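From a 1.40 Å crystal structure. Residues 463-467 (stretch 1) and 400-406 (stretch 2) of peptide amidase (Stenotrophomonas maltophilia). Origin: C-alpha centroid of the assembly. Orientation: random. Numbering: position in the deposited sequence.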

# COMPACT_ATOMS: atom_id res chain seq x y z
N PHE A 463 -1.01 10.12 -8.93
CA PHE A 463 -2.24 10.89 -9.07
C PHE A 463 -2.75 11.18 -7.66
O PHE A 463 -2.81 10.27 -6.82
CB PHE A 463 -3.34 10.10 -9.80
CG PHE A 463 -3.08 9.85 -11.26
CD1 PHE A 463 -2.16 8.89 -11.66
CD2 PHE A 463 -3.79 10.55 -12.24
CE1 PHE A 463 -1.95 8.62 -13.01
CE2 PHE A 463 -3.58 10.29 -13.59
CZ PHE A 463 -2.66 9.32 -13.98
N MET A 464 -3.12 12.43 -7.39
CA MET A 464 -3.66 12.80 -6.09
C MET A 464 -4.93 13.62 -6.30
O MET A 464 -5.02 14.41 -7.24
CB MET A 464 -2.66 13.63 -5.27
CG MET A 464 -1.40 12.89 -4.85
SD MET A 464 -0.40 13.82 -3.65
CE MET A 464 0.18 15.17 -4.67
N GLY A 465 -5.92 13.42 -5.43
CA GLY A 465 -7.17 14.15 -5.53
C GLY A 465 -7.68 14.53 -4.16
O GLY A 465 -7.05 14.24 -3.15
N THR A 466 -8.83 15.20 -4.12
CA THR A 466 -9.39 15.60 -2.83
C THR A 466 -10.11 14.41 -2.20
O THR A 466 -10.26 13.35 -2.81
CB THR A 466 -10.37 16.79 -2.99
OG1 THR A 466 -10.68 17.32 -1.70
CG2 THR A 466 -11.65 16.36 -3.69
N ALA A 467 -10.56 14.58 -0.96
CA ALA A 467 -11.24 13.51 -0.25
C ALA A 467 -12.38 12.88 -1.06
O ALA A 467 -13.16 13.57 -1.71
CB ALA A 467 -11.78 14.02 1.08
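Stretch 2, residues 400-406: GIDAALA

Stretch 2 is a piece of helix that begins earlier in the chain and continues beyond Ala406. It packs against the point where stretch 1 leaves its strand, at Met464, and becomes loop. Stretch 1 stays extended through Gly465 and Thr466, and the helix runs across its course rather than alongside it. Within the segment, the helical repeat is carried by bonds from Ala404 N to Gly400 O (3.1 Å), Leu405 N to Ile401 O (2.9 Å) and Ala406 N to Asp402 O (2.9 Å). The helix is kinked at Gly400 and Ala403, whose backbone nitrogens have no bond to the turn before.

Gly400, with phi/psi of -120/-96, is buried but does not touch stretch 1. Ile401 makes the first contact. Its CA-to-CB bond points toward the other stretch, and its m,t rotamer brings CD1 to 4.4 Å from Met464 SD, a loose apolar contact between two buried side chains, as suits a thioether and an aliphatic methyl. Its CG2 lies 4.1 Å from Gly465 O, a carbonyl buried by this contact with no partner anywhere in the model; the methyl covers it but cannot donate to it.

Asp402 supplies the polar link. Its CA is 6.4 Å from the CA of Thr466, the closest CA pair between the stretches. The CA-to-CB bond points sideways, but the carboxylate comes nearer, and Thr466 OG1 donates a hydrogen bond of 2.7 Å to Asp402 OD1. A carboxylate, with two acceptor oxygens, suits this place: OD2 is bonded elsewhere in the structure.

Ala403 and Ala404 lie out of reach of stretch 1. One turn on from Ile401, Leu405 again points toward it, in an m,t rotamer. Its CD1 approaches Thr466 N at 3.8 Å, Thr466 CB at 3.9 Å and Gly465 C at 4.4 Å, so that a branched aliphatic side chain covers the backbone where Gly465 joins Thr466 and packs against Thr466 CB. Ala406, exposed, makes no contact with stretch 1.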

# COMPACT_ATOMS: atom_id res chain seq x y z
N GLY A 400 -3.57 23.08 0.93
CA GLY A 400 -2.54 22.43 0.14
C GLY A 400 -3.12 21.87 -1.15
O GLY A 400 -3.26 22.59 -2.13
N ILE A 401 -3.46 20.59 -1.14
CA ILE A 401 -4.03 19.95 -2.31
C ILE A 401 -5.29 20.67 -2.80
O ILE A 401 -5.43 20.94 -4.00
CB ILE A 401 -4.37 18.47 -2.02
CG1 ILE A 401 -3.08 17.65 -1.91
CG2 ILE A 401 -5.29 17.91 -3.11
CD1 ILE A 401 -3.29 16.23 -1.39
N ASP A 402 -6.20 21.00 -1.89
CA ASP A 402 -7.43 21.66 -2.30
C ASP A 402 -7.20 23.05 -2.88
O ASP A 402 -7.90 23.47 -3.80
CB ASP A 402 -8.42 21.74 -1.13
CG ASP A 402 -8.89 20.37 -0.68
OD1 ASP A 402 -9.05 19.48 -1.54
OD2 ASP A 402 -9.10 20.19 0.54
N ALA A 403 -6.21 23.77 -2.34
CA ALA A 403 -5.91 25.10 -2.85
C ALA A 403 -5.40 25.01 -4.29
O ALA A 403 -5.77 25.82 -5.14
CB ALA A 403 -4.87 25.78 -1.96
N ALA A 404 -4.56 24.01 -4.56
CA ALA A 404 -4.03 23.83 -5.91
C ALA A 404 -5.13 23.41 -6.87
O ALA A 404 -5.21 23.90 -8.00
CB ALA A 404 -2.91 22.79 -5.89
N LEU A 405 -6.00 22.50 -6.43
CA LEU A 405 -7.09 22.05 -7.28
C LEU A 405 -8.04 23.20 -7.63
O LEU A 405 -8.49 23.32 -8.77
CB LEU A 405 -7.88 20.93 -6.60
CG LEU A 405 -7.14 19.61 -6.35
CD1 LEU A 405 -8.02 18.70 -5.50
CD2 LEU A 405 -6.78 18.94 -7.67
N ALA A 406 -8.34 24.04 -6.65
CA ALA A 406 -9.24 25.17 -6.86
C ALA A 406 -8.66 26.28 -7.73
O ALA A 406 -9.38 26.88 -8.53
CB ALA A 406 -9.67 25.75 -5.52